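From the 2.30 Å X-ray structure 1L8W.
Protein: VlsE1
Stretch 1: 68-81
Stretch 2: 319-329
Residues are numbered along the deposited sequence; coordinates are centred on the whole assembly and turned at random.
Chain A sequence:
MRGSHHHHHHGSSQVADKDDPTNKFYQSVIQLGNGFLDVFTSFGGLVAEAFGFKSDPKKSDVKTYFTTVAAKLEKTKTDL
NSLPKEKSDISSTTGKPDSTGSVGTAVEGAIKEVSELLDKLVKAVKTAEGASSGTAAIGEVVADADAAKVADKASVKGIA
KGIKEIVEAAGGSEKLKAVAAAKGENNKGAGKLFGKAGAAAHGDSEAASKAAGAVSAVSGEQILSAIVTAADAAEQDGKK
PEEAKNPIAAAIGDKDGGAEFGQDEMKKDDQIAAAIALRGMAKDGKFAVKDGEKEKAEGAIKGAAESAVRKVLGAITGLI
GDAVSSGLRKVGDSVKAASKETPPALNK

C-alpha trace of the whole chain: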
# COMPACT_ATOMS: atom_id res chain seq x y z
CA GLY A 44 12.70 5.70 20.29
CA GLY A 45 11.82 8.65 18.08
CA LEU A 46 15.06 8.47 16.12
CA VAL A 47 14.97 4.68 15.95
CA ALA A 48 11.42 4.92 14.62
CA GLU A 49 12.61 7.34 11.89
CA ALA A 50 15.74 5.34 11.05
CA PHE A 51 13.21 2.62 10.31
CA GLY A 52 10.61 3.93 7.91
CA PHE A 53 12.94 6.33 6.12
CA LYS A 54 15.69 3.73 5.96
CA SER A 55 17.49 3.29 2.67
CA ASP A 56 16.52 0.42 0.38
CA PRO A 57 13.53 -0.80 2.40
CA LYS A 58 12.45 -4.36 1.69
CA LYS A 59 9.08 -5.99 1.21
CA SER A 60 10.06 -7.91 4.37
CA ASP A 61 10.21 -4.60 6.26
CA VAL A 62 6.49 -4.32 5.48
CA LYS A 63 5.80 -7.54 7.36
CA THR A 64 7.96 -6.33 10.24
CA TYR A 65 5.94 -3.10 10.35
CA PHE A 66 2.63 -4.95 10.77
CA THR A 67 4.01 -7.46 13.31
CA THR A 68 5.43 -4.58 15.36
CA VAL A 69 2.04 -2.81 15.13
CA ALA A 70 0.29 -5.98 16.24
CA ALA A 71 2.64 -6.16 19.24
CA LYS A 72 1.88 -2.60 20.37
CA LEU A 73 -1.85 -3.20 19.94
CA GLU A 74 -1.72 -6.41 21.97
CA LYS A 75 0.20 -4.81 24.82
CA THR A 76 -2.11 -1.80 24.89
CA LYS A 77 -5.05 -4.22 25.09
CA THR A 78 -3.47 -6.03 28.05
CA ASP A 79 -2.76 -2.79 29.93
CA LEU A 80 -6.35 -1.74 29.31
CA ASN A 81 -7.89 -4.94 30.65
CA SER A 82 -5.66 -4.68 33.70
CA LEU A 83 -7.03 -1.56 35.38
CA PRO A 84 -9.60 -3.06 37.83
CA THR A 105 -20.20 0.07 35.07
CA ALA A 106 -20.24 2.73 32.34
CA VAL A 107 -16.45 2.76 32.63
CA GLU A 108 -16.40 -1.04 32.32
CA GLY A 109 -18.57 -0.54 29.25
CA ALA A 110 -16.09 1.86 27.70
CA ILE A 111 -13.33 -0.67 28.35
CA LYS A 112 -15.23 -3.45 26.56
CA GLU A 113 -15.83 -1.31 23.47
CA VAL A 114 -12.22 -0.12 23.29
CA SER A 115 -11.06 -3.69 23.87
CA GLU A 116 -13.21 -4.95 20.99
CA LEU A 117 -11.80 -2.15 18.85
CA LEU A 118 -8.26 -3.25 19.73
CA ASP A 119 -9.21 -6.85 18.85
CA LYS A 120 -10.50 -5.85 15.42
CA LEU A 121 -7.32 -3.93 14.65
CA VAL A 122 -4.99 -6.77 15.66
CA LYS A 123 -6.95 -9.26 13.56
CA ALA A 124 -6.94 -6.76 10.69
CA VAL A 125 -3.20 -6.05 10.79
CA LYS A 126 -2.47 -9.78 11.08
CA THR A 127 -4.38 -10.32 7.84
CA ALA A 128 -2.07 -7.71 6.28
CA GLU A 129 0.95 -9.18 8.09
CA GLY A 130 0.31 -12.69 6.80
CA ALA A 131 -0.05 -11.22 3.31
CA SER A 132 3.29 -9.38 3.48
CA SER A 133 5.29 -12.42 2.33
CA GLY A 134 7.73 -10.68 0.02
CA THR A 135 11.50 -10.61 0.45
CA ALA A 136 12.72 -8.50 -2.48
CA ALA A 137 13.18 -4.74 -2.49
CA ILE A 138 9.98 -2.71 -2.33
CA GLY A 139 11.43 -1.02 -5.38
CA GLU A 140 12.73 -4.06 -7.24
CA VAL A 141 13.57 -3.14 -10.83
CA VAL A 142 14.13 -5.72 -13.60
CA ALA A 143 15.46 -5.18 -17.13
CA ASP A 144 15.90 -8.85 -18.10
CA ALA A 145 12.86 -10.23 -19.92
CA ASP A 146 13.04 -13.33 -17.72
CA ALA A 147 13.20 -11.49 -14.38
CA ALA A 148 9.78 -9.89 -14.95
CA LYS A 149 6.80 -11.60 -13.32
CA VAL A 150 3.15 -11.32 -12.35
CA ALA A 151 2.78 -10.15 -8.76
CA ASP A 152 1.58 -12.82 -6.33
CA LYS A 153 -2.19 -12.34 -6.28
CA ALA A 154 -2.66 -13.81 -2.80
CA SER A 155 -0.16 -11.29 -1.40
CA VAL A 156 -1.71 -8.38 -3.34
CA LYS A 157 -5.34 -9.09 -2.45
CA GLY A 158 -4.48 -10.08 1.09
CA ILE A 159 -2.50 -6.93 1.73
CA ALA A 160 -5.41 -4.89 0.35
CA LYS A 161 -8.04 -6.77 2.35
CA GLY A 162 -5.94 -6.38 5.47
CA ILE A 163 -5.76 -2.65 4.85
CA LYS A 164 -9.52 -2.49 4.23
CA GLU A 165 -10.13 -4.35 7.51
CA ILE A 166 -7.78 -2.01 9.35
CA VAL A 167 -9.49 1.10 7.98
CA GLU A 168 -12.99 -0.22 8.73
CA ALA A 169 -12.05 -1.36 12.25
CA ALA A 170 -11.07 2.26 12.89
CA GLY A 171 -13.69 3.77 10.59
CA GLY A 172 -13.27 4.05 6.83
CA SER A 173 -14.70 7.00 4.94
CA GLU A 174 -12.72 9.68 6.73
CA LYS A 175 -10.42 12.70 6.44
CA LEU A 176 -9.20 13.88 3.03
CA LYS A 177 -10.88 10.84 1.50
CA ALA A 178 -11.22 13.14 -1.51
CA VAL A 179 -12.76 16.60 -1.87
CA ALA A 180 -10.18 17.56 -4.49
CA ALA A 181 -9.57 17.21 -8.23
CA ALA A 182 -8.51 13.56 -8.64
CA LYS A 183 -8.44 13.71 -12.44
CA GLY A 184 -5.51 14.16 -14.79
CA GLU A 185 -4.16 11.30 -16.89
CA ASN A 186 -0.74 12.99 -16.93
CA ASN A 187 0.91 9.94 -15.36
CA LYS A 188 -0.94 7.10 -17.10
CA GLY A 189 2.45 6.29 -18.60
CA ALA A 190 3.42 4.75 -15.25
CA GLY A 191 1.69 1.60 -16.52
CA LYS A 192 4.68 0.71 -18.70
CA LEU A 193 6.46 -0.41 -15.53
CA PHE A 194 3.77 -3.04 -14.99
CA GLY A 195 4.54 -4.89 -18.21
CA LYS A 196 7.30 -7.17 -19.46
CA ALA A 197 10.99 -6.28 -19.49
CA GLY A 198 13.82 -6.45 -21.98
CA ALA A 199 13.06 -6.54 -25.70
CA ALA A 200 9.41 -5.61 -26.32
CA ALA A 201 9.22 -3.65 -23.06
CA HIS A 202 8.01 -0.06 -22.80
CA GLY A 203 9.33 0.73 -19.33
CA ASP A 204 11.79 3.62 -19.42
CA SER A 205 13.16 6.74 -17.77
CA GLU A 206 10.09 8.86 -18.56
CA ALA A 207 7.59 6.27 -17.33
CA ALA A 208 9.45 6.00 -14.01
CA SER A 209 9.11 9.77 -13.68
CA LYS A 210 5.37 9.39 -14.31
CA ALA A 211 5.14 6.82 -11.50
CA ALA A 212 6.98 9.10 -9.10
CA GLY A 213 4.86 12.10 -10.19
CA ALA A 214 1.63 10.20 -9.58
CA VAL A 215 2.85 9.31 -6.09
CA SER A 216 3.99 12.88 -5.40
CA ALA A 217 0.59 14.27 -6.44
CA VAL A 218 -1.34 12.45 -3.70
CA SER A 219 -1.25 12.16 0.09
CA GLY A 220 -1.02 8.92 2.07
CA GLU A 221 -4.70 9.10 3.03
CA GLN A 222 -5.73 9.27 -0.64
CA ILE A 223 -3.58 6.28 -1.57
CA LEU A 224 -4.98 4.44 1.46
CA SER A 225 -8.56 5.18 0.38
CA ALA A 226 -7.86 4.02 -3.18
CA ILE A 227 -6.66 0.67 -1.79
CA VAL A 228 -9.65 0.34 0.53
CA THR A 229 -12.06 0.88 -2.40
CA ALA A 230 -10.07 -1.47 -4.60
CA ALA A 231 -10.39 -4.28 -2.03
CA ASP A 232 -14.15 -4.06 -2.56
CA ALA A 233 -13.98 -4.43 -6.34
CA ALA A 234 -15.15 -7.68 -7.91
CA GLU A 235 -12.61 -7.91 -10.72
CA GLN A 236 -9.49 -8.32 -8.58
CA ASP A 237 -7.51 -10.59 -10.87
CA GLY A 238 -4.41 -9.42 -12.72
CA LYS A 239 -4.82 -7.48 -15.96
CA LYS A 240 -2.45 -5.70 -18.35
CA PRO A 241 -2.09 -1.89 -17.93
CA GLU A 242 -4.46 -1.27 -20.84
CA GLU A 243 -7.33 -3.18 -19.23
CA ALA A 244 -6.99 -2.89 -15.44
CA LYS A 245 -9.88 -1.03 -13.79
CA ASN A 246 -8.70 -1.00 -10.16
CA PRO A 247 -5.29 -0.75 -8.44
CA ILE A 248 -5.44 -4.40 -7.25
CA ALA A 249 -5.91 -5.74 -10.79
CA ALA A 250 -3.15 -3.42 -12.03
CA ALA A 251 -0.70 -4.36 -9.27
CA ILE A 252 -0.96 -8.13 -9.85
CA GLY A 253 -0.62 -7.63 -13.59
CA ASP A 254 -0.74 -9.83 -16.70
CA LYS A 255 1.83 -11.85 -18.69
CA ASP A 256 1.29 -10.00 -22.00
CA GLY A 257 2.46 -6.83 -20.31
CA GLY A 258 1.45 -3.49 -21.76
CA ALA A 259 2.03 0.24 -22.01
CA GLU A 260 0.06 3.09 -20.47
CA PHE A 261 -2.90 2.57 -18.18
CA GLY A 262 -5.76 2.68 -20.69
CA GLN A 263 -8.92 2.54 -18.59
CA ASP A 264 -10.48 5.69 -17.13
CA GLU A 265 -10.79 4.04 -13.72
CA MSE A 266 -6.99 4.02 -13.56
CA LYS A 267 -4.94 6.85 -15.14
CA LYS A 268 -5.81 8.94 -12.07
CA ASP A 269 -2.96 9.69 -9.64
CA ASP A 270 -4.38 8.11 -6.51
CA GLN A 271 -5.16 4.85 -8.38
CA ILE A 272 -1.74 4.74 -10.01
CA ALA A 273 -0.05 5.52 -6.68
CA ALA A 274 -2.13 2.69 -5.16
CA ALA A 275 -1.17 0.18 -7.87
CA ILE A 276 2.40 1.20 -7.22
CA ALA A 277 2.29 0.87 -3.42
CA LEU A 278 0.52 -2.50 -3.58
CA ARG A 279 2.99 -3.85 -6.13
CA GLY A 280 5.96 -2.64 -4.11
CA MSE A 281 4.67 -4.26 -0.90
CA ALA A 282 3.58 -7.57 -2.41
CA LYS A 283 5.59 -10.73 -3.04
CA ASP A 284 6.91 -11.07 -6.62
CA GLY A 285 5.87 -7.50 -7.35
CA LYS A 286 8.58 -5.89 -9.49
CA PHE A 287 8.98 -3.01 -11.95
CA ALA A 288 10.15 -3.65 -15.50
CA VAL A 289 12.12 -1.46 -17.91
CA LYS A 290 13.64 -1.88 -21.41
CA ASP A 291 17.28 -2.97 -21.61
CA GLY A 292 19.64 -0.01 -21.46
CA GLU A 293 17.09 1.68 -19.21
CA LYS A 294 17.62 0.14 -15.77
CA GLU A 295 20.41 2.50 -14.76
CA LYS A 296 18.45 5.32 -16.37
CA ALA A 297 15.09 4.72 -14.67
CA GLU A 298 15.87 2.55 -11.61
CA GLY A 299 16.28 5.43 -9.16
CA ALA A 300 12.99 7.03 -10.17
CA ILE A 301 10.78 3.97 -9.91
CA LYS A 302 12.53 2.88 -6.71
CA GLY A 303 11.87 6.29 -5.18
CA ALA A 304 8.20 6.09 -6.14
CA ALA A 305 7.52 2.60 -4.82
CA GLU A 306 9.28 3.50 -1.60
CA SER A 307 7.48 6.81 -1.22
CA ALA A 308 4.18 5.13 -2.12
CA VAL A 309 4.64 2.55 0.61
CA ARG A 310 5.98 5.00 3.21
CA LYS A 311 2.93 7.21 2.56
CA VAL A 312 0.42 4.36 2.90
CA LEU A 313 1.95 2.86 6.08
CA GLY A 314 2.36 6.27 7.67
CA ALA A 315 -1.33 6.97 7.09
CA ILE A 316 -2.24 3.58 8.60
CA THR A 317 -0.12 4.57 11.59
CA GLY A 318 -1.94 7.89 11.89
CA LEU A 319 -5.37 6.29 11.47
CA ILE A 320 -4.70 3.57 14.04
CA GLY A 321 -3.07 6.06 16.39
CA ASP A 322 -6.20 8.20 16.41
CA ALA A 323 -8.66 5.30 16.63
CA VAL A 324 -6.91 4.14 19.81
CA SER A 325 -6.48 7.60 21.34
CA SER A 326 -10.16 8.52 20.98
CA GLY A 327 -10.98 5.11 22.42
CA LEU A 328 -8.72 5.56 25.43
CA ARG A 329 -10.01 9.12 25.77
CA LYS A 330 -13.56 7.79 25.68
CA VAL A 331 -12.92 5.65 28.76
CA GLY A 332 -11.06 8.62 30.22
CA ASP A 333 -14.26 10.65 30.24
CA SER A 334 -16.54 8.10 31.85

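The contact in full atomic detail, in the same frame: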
# COMPACT_ATOMS: atom_id res chain seq x y z
N THR A 68 5.12 -5.54 14.31
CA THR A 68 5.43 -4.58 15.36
C THR A 68 4.16 -3.83 15.80
O THR A 68 3.99 -3.57 16.99
CB THR A 68 6.49 -3.55 14.87
OG1 THR A 68 7.66 -4.24 14.41
CG2 THR A 68 6.89 -2.60 16.00
N VAL A 69 3.30 -3.49 14.85
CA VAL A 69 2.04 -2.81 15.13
C VAL A 69 1.15 -3.75 15.93
O VAL A 69 0.50 -3.35 16.90
CB VAL A 69 1.28 -2.42 13.83
CG1 VAL A 69 -0.15 -1.98 14.17
CG2 VAL A 69 2.01 -1.32 13.09
N ALA A 70 1.10 -5.01 15.52
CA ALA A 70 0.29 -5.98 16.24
C ALA A 70 0.74 -6.02 17.71
O ALA A 70 -0.08 -5.96 18.64
CB ALA A 70 0.42 -7.37 15.60
N ALA A 71 2.05 -6.11 17.90
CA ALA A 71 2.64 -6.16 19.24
C ALA A 71 2.20 -5.00 20.14
O ALA A 71 1.80 -5.21 21.28
CB ALA A 71 4.16 -6.18 19.14
N LYS A 72 2.28 -3.78 19.61
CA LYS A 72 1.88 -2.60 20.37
C LYS A 72 0.39 -2.63 20.69
O LYS A 72 -0.04 -2.22 21.76
CB LYS A 72 2.22 -1.32 19.60
CG LYS A 72 3.70 -1.10 19.34
CD LYS A 72 3.92 0.20 18.54
CE LYS A 72 5.40 0.47 18.27
NZ LYS A 72 5.62 1.71 17.47
N LEU A 73 -0.41 -3.12 19.74
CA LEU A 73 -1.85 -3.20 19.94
C LEU A 73 -2.20 -4.23 21.01
O LEU A 73 -3.09 -4.02 21.82
CB LEU A 73 -2.55 -3.55 18.63
CG LEU A 73 -2.55 -2.45 17.57
CD1 LEU A 73 -3.31 -2.94 16.36
CD2 LEU A 73 -3.19 -1.19 18.13
N GLU A 74 -1.49 -5.35 20.99
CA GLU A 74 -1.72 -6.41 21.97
C GLU A 74 -1.37 -5.96 23.38
O GLU A 74 -2.12 -6.21 24.33
CB GLU A 74 -0.91 -7.65 21.60
CG GLU A 74 -1.58 -8.49 20.53
CD GLU A 74 -0.60 -9.41 19.83
OE1 GLU A 74 0.42 -9.77 20.44
OE2 GLU A 74 -0.87 -9.79 18.66
N LYS A 75 -0.23 -5.29 23.52
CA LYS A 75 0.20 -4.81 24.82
C LYS A 75 -0.77 -3.76 25.36
O LYS A 75 -1.15 -3.79 26.53
CB LYS A 75 1.60 -4.21 24.72
CG LYS A 75 2.10 -3.75 26.06
CD LYS A 75 3.60 -3.86 26.19
CE LYS A 75 3.97 -3.91 27.67
NZ LYS A 75 3.30 -2.82 28.45
N THR A 76 -1.16 -2.83 24.50
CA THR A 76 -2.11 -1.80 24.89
C THR A 76 -3.41 -2.46 25.37
O THR A 76 -4.01 -2.02 26.34
CB THR A 76 -2.42 -0.84 23.71
OG1 THR A 76 -1.34 0.09 23.55
CG2 THR A 76 -3.71 -0.08 23.95
N LYS A 77 -3.83 -3.53 24.69
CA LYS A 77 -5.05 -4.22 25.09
C LYS A 77 -4.91 -4.88 26.46
O LYS A 77 -5.86 -4.92 27.24
CB LYS A 77 -5.43 -5.28 24.06
CG LYS A 77 -6.72 -6.03 24.42
CD LYS A 77 -7.12 -7.01 23.33
CE LYS A 77 -8.45 -7.68 23.64
NZ LYS A 77 -8.37 -8.56 24.84
N THR A 78 -3.72 -5.40 26.76
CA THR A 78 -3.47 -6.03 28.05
C THR A 78 -3.52 -4.96 29.15
O THR A 78 -4.21 -5.13 30.17
CB THR A 78 -2.07 -6.71 28.09
OG1 THR A 78 -2.00 -7.72 27.08
CG2 THR A 78 -1.82 -7.33 29.46
N ASP A 79 -2.79 -3.87 28.95
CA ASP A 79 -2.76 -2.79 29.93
C ASP A 79 -4.14 -2.20 30.18
O ASP A 79 -4.43 -1.70 31.26
CB ASP A 79 -1.79 -1.69 29.49
CG ASP A 79 -0.37 -2.21 29.26
OD1 ASP A 79 -0.01 -3.25 29.86
OD2 ASP A 79 0.38 -1.57 28.50
N LEU A 80 -5.00 -2.27 29.18
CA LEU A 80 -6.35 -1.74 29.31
C LEU A 80 -7.20 -2.66 30.18
O LEU A 80 -7.92 -2.20 31.07
CB LEU A 80 -6.98 -1.60 27.93
CG LEU A 80 -8.37 -0.96 27.92
CD1 LEU A 80 -8.24 0.48 28.38
CD2 LEU A 80 -8.96 -1.03 26.53
N ASN A 81 -7.12 -3.95 29.90
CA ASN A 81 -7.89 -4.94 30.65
C ASN A 81 -7.27 -5.27 31.99
O ASN A 81 -7.64 -6.25 32.63
CB ASN A 81 -8.01 -6.23 29.84
CG ASN A 81 -8.77 -6.03 28.55
OD1 ASN A 81 -9.94 -5.64 28.56
ND2 ASN A 81 -8.11 -6.30 27.44
N LEU A 319 -3.99 6.74 11.30
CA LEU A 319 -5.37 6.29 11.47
C LEU A 319 -5.50 5.46 12.74
O LEU A 319 -6.34 5.74 13.60
CB LEU A 319 -5.78 5.44 10.27
CG LEU A 319 -7.19 4.85 10.36
CD1 LEU A 319 -8.21 5.99 10.21
CD2 LEU A 319 -7.40 3.80 9.27
N ILE A 320 -4.67 4.43 12.86
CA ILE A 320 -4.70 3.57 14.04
C ILE A 320 -4.43 4.38 15.29
O ILE A 320 -5.14 4.25 16.29
CB ILE A 320 -3.65 2.44 13.90
CG1 ILE A 320 -4.11 1.45 12.82
CG2 ILE A 320 -3.44 1.74 15.24
CD1 ILE A 320 -3.11 0.38 12.50
N GLY A 321 -3.41 5.24 15.24
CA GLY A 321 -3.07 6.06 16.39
C GLY A 321 -4.23 6.88 16.91
O GLY A 321 -4.40 7.03 18.13
N ASP A 322 -5.05 7.41 16.01
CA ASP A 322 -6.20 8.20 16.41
C ASP A 322 -7.34 7.32 16.91
O ASP A 322 -7.99 7.64 17.90
CB ASP A 322 -6.70 9.07 15.26
CG ASP A 322 -5.71 10.15 14.88
OD1 ASP A 322 -5.08 10.74 15.78
OD2 ASP A 322 -5.59 10.43 13.67
N ALA A 323 -7.59 6.21 16.23
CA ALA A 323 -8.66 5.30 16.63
C ALA A 323 -8.48 4.89 18.10
O ALA A 323 -9.44 4.89 18.88
CB ALA A 323 -8.66 4.06 15.75
N VAL A 324 -7.25 4.56 18.46
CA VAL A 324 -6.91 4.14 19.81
C VAL A 324 -7.02 5.28 20.81
O VAL A 324 -7.62 5.13 21.88
CB VAL A 324 -5.47 3.55 19.87
CG1 VAL A 324 -5.05 3.30 21.30
CG2 VAL A 324 -5.42 2.25 19.08
N SER A 325 -6.45 6.43 20.46
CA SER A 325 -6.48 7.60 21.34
C SER A 325 -7.91 7.99 21.72
O SER A 325 -8.22 8.15 22.91
CB SER A 325 -5.79 8.78 20.67
OG SER A 325 -6.44 9.12 19.46
N SER A 326 -8.78 8.14 20.73
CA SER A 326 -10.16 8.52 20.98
C SER A 326 -10.87 7.43 21.79
O SER A 326 -11.83 7.71 22.50
CB SER A 326 -10.91 8.76 19.66
OG SER A 326 -11.10 7.55 18.93
N GLY A 327 -10.38 6.20 21.67
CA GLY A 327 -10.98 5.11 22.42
C GLY A 327 -10.55 5.20 23.87
O GLY A 327 -11.36 5.07 24.79
N LEU A 328 -9.25 5.44 24.08
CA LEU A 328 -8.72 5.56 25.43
C LEU A 328 -9.23 6.83 26.08
O LEU A 328 -9.37 6.90 27.30
CB LEU A 328 -7.19 5.55 25.40
CG LEU A 328 -6.52 4.24 24.97
CD1 LEU A 328 -5.01 4.37 25.06
CD2 LEU A 328 -7.01 3.11 25.86
N ARG A 329 -9.50 7.85 25.27
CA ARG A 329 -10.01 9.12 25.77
C ARG A 329 -11.45 8.92 26.19
O ARG A 329 -11.91 9.51 27.17
CB ARG A 329 -9.95 10.18 24.68
CG ARG A 329 -10.50 11.52 25.12
CD ARG A 329 -10.73 12.45 23.94
NE ARG A 329 -11.29 13.72 24.37
CZ ARG A 329 -12.44 13.85 25.03
NH1 ARG A 329 -13.16 12.77 25.33
NH2 ARG A 329 -12.88 15.05 25.38

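Two helical stretches of VlsE1, distant in sequence, run side by side in the same direction. Residues 68-80 form a helix that begins earlier in the chain, and residues 319-329 belong to a helix that extends beyond the stretch at both ends. Their axes are nearly parallel, with only 3° between the N-to-C directions, and approach no closer than 12.6 Å. That is a wide spacing for paired helices: the backbones stay well apart, and the space between them is bridged by the ends of branched aliphatic side chains. The register follows the parallel course, with Val69 CA 9.3 Å from Ile320 CA, Leu73 CA 8.9 Å from Val324 CA, and Leu80 CA 8.6 Å from Leu328 CA. Each backbone satisfies itself through i to i+4 hydrogen bonds, such as Leu73 N to Val69 O at 3.0 Å and Leu328 N to Val324 O at 2.8 Å. Asn81 is the first residue to leave helical phi/psi after the first helix, although its N still donates to Lys77 O at 3.1 Å.

No hydrogen bond crosses between the stretches; the contact is made by apolar groups and buries a modest 239 Å², both sides summed. On the first helix Val69, Leu73, Thr76 and Leu80 contribute, spaced by four, three and four residues, so that they line one face. Ile320, Val324 and Leu328 answer at intervals of four. At the N-terminal end, Val69 and Ile320 both point their CA-to-CB bonds toward the partner helix, and Val69 CG1 lies 4.1 Å from Ile320 CD1. The m, t rotamer of Ile320 carries CD1 to this valine, while its CG2 sits 4.1 Å from Leu73 CD2. Leu73 starts out sideways, but its m, t side chain brings its end nearer, and the same CD2 methyl also lies 4.2 Å from Val324 CG2. Leu73 thus touches two successive residues of the opposing face, linking Ile320 to Val324.

One turn on, Thr76 points toward the second helix and meets it with its methyl: Thr76 CG2 is 4.5 Å from Val324 CG1, a loose approach. Its hydroxyl turns back to its own backbone, Thr76 OG1 donating a weak hydrogen bond to Lys72 O at 3.2 Å, so the polar group is engaged within the helix while the carbon faces the partner. The tightest contact closes the C-terminal end, where Leu80 CD1 and Leu328 CD2 are 3.8 Å apart. Leu80, in the t, p rotamer, points toward its partner; Leu328 leaves its backbone sideways and reaches across through an m, t side chain.

Some polar side chains beyond reach of the partner bond locally. Lys75 NZ and Asp79 OD2, one turn apart, form a salt bridge at 3.2 Å whose hydrogen bond is weak, and Ser325 OG donates to Asp322 O at 2.7 Å.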